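Local coordinates for 5-carboxyvanillate decarboxylase (Sphingomonas paucimobilis, PDB 4L6D), which decarboxylates 5-carboxyvanillate, yielding vanillate, in an amidohydrolase-fold active site that holds a manganese ion, at the 4-hydroxy-3-methoxybenzoate site. Residues are numbered along the deposited sequence; one frame, centred on the assembly and turned at random. Chains: chain A/B, 5-carboxyvanillate decarboxylase.

The 4-hydroxy-3-methoxybenzoate site. Residues chain A 8, 35, 46, 77-78, 174, 193, 198, 297, 300; chain B 245. With VNL (4-hydroxy-3-methoxybenzoate), chain C; MN (manganese (II) ion), chain D.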
ATOM      1  N   GLU A   8      15.378  -7.940 -11.584  1.00  4.69           N
ATOM      2  CA  GLU A   8      14.684  -6.715 -12.008  1.00  3.93           C
ATOM      3  C   GLU A   8      15.674  -5.692 -12.542  1.00  5.09           C
ATOM      4  O   GLU A   8      15.759  -4.565 -12.048  1.00  5.43           O
ATOM      5  CB  GLU A   8      13.857  -6.090 -10.875  1.00  3.79           C
ATOM      6  CG  GLU A   8      12.737  -5.167 -11.426  1.00  4.98           C
ATOM      7  CD  GLU A   8      12.025  -4.374 -10.340  1.00  4.88           C
ATOM      8  OE1 GLU A   8      11.350  -4.993  -9.484  1.00  5.09           O
ATOM      9  OE2 GLU A   8      12.136  -3.128 -10.338  1.00  6.31           O
ATOM     10  N   LEU A  35       9.597  11.288 -14.857  1.00  7.72           N
ATOM     11  CA  LEU A  35      10.721  10.407 -15.181  1.00  8.33           C
ATOM     12  C   LEU A  35      11.231  10.647 -16.601  1.00  9.37           C
ATOM     13  O   LEU A  35      12.438  10.768 -16.832  1.00  7.92           O
ATOM     14  CB  LEU A  35      10.286   8.942 -15.064  1.00  7.12           C
ATOM     15  CG  LEU A  35      11.230   7.903 -15.667  1.00  9.19           C
ATOM     16  CD1 LEU A  35      12.466   7.778 -14.806  1.00 10.83           C
ATOM     17  CD2 LEU A  35      10.528   6.563 -15.823  1.00 11.16           C
ATOM     18  N   ARG A  46      18.791  13.944 -14.854  1.00 12.59           N
ATOM     19  CA  ARG A  46      19.514  12.700 -14.569  1.00 11.01           C
ATOM     20  C   ARG A  46      20.258  12.273 -15.835  1.00 11.51           C
ATOM     21  O   ARG A  46      19.901  11.265 -16.462  1.00 10.50           O
ATOM     22  CB  ARG A  46      18.538  11.604 -14.092  1.00  9.47           C
ATOM     23  CG  ARG A  46      17.758  12.009 -12.819  1.00  9.65           C
ATOM     24  CD  ARG A  46      16.601  11.057 -12.464  1.00 12.89           C
ATOM     25  NE  ARG A  46      17.053   9.814 -11.833  1.00 11.19           N
ATOM     26  CZ  ARG A  46      16.243   8.830 -11.445  1.00 13.00           C
ATOM     27  NH1 ARG A  46      14.930   8.930 -11.619  1.00 10.95           N
ATOM     28  NH2 ARG A  46      16.747   7.739 -10.882  1.00 15.85           N
ATOM     29  N   THR A  77      13.365  -0.974 -19.560  1.00  6.04           N
ATOM     30  CA  THR A  77      13.042  -0.145 -18.406  1.00  6.02           C
ATOM     31  C   THR A  77      11.680   0.518 -18.565  1.00  5.23           C
ATOM     32  O   THR A  77      11.254   0.815 -19.681  1.00  7.17           O
ATOM     33  CB  THR A  77      14.147   0.914 -18.198  1.00  6.89           C
ATOM     34  OG1 THR A  77      13.939   1.584 -16.953  1.00  7.09           O
ATOM     35  CG2 THR A  77      14.180   1.925 -19.344  1.00  7.46           C
ATOM     36  N   ALA A  78      10.986   0.720 -17.447  1.00  5.98           N
ATOM     37  CA  ALA A  78       9.734   1.459 -17.470  1.00  5.19           C
ATOM     38  C   ALA A  78       9.995   2.848 -18.062  1.00  6.46           C
ATOM     39  O   ALA A  78      11.060   3.433 -17.847  1.00  7.66           O
ATOM     40  CB  ALA A  78       9.181   1.580 -16.053  1.00  7.58           C
ATOM     41  N   HIS A 174       6.173  -4.768 -13.612  1.00  5.05           N
ATOM     42  CA  HIS A 174       7.050  -3.750 -13.047  1.00  7.44           C
ATOM     43  C   HIS A 174       6.231  -2.482 -12.825  1.00  6.63           C
ATOM     44  O   HIS A 174       5.206  -2.293 -13.465  1.00  6.16           O
ATOM     45  CB  HIS A 174       8.167  -3.503 -14.065  1.00  6.54           C
ATOM     46  CG  HIS A 174       9.256  -2.601 -13.579  1.00  4.02           C
ATOM     47  ND1 HIS A 174       9.166  -1.225 -13.631  1.00  5.74           N
ATOM     48  CD2 HIS A 174      10.459  -2.879 -13.028  1.00  6.11           C
ATOM     49  CE1 HIS A 174      10.269  -0.697 -13.136  1.00  6.52           C
ATOM     50  NE2 HIS A 174      11.070  -1.679 -12.761  1.00  6.91           N
ATOM     51  N   SER A 193       7.291   8.560  -7.919  1.00  5.54           N
ATOM     52  CA  SER A 193       8.318   7.584  -8.258  1.00  5.30           C
ATOM     53  C   SER A 193       8.357   6.424  -7.255  1.00  5.77           C
ATOM     54  O   SER A 193       7.348   6.081  -6.624  1.00  6.61           O
ATOM     55  CB  SER A 193       9.671   8.326  -8.335  1.00  7.89           C
ATOM     56  OG  SER A 193      10.718   7.511  -8.839  1.00  9.20           O
ATOM     57  N   TYR A 198       5.002   4.311  -7.163  1.00  4.76           N
ATOM     58  CA  TYR A 198       5.220   3.048  -7.873  1.00  5.11           C
ATOM     59  C   TYR A 198       4.506   1.869  -7.197  1.00  5.66           C
ATOM     60  O   TYR A 198       3.878   1.050  -7.859  1.00  6.31           O
ATOM     61  CB  TYR A 198       6.720   2.748  -8.000  1.00  5.17           C
ATOM     62  CG  TYR A 198       7.399   3.456  -9.154  1.00  5.88           C
ATOM     63  CD1 TYR A 198       6.761   4.481  -9.858  1.00  5.97           C
ATOM     64  CD2 TYR A 198       8.676   3.079  -9.551  1.00  7.98           C
ATOM     65  CE1 TYR A 198       7.393   5.119 -10.941  1.00  5.40           C
ATOM     66  CE2 TYR A 198       9.319   3.709 -10.609  1.00  7.15           C
ATOM     67  CZ  TYR A 198       8.669   4.722 -11.300  1.00  5.64           C
ATOM     68  OH  TYR A 198       9.309   5.323 -12.364  1.00  8.56           O
ATOM     69  N   ASP A 297      17.464  -4.124  -8.903  1.00  5.06           N
ATOM     70  CA  ASP A 297      16.930  -2.894  -9.497  1.00  6.83           C
ATOM     71  C   ASP A 297      18.049  -1.992 -10.046  1.00  7.57           C
ATOM     72  O   ASP A 297      17.955  -0.763  -9.989  1.00  7.19           O
ATOM     73  CB  ASP A 297      16.030  -2.114  -8.518  1.00  6.93           C
ATOM     74  CG  ASP A 297      14.715  -1.692  -9.140  1.00  8.52           C
ATOM     75  OD1 ASP A 297      14.633  -1.628 -10.382  1.00  7.49           O
ATOM     76  OD2 ASP A 297      13.761  -1.412  -8.381  1.00  8.69           O
ATOM     77  N   TYR A 300      19.175   1.663 -11.207  1.00  6.84           N
ATOM     78  CA  TYR A 300      18.531   2.616 -10.312  1.00  8.21           C
ATOM     79  C   TYR A 300      18.999   2.459  -8.863  1.00 10.68           C
ATOM     80  O   TYR A 300      18.884   3.389  -8.061  1.00 12.83           O
ATOM     81  CB  TYR A 300      17.013   2.492 -10.439  1.00  9.67           C
ATOM     82  CG  TYR A 300      16.518   2.786 -11.851  1.00  9.96           C
ATOM     83  CD1 TYR A 300      16.458   4.096 -12.330  1.00 11.56           C
ATOM     84  CD2 TYR A 300      16.139   1.759 -12.711  1.00 11.02           C
ATOM     85  CE1 TYR A 300      16.021   4.376 -13.627  1.00  9.98           C
ATOM     86  CE2 TYR A 300      15.697   2.031 -14.010  1.00 10.11           C
ATOM     87  CZ  TYR A 300      15.637   3.337 -14.459  1.00  9.56           C
ATOM     88  OH  TYR A 300      15.202   3.620 -15.735  1.00  9.60           O
TER
ATOM     89  N   ASN B 245      16.388  10.685  -3.582  1.00 10.51           N
ATOM     90  CA  ASN B 245      15.884  11.038  -4.906  1.00  9.78           C
ATOM     91  C   ASN B 245      14.742  12.036  -4.783  1.00 10.92           C
ATOM     92  O   ASN B 245      14.602  12.949  -5.602  1.00 10.57           O
ATOM     93  CB  ASN B 245      15.388   9.802  -5.658  1.00  9.89           C
ATOM     94  CG  ASN B 245      16.514   8.937  -6.181  1.00 13.57           C
ATOM     95  OD1 ASN B 245      17.667   9.372  -6.281  1.00 13.75           O
ATOM     96  ND2 ASN B 245      16.178   7.696  -6.532  1.00 12.06           N
TER
HETATM   97  C1  VNL C 402      13.558   4.316 -10.737  1.00  9.41           C
HETATM   98  CO1 VNL C 402      13.812   3.232  -9.885  1.00  9.82           C
HETATM   99  CO2 VNL C 402      13.022   4.121 -12.025  1.00 10.71           C
HETATM  100  CM1 VNL C 402      13.541   1.919 -10.310  1.00 12.26           C
HETATM  101  CM2 VNL C 402      12.733   2.830 -12.461  1.00 10.80           C
HETATM  102  OM  VNL C 402      12.210   2.542 -13.695  1.00 11.71           O
HETATM  103  CZ  VNL C 402      13.007   1.692 -11.579  1.00 10.37           C
HETATM  104  CC  VNL C 402      13.895   5.710 -10.277  1.00 11.63           C
HETATM  105  CV  VNL C 402      11.901   3.605 -14.617  1.00  8.34           C
HETATM  106  O1  VNL C 402      14.637   5.891  -9.274  1.00 12.91           O
HETATM  107  O2  VNL C 402      13.474   6.678 -10.953  1.00 11.49           O
HETATM  108  O3  VNL C 402      13.019   0.465 -12.182  1.00 11.87           O
HETATM  109 MN    MN D 401      12.894  -1.476 -11.549  1.00  5.68          MN
HETATM  110  O   HOH W   1      14.109  -2.433 -13.104  1.00  6.18           O
HETATM  111  O   HOH W   2      12.752   0.064 -15.008  1.00  8.59           O
HETATM  112  O   HOH W   3      10.968   7.243 -11.404  1.00  9.76           O
HETATM  113  O   HOH W   4      13.421   7.960  -7.997  1.00 13.37           O
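A:Asp297 has positive phi (69°) in a loop, while A:Glu8 and A:His174 sit on strands 8-11 and 171-174, and together they hold the manganese of this amidohydrolase active site. Vanillate, the decarboxylation product, is almost wholly buried here. Its phenol oxygen O3 binds the metal directly, with vanillate O3 to MN at 2.0 Å. A:Glu8 is extended beyond CG and reaches the ion through OE2. A:Asp297 uses OD1. A:His174 has CG anti to the backbone N and bonds through NE2. Water 1 adds another ligand, giving a nearly square-pyramidal site. The metal probably stabilises the phenolate form of O3. A:Tyr300 stacks flat over one face of the vanillate ring, almost exactly parallel, with A:Tyr300 CD1 3.3 Å from vanillate C1. A:Tyr300 OH is hydrogen-bonded to A:Thr77 OG1 at 2.7 Å, which should limit the swing of the ring. An alanine at A:Tyr300 would remove this stacked ring and its bond to A:Thr77, and would probably leave the vanillate ring less firmly held against tilting. A:Tyr198 approaches the opposite face edge-on, its plane turned 86° to the vanillate ring, with CE2 toward CM2. At the far end, A:Arg46 bends at chi3 and brings its guanidinium edge to the carboxylate. A:Arg46 NH1 makes a salt bridge to vanillate O2 at 2.8 Å, nearly straight and in the guanidinium plane. NH2 bonds O1 only weakly. Water 3 links O2 to A:Ser193 OG and A:Tyr198 OH. Water 4 joins O1 to A:Ser193 OG, and weakly to B:Asn245 ND2, so the second chain also contributes to the pocket. The vanillate methoxy methyl CV meets A:Leu35 CD2 at 3.5 Å and also touches A:Ala78 CB. Water 2 contacts both OM and O3 of the ligand, and is held by the backbone N of A:Ala78 and by A:Thr77 OG1, the latter at 2.7 Å from the water O.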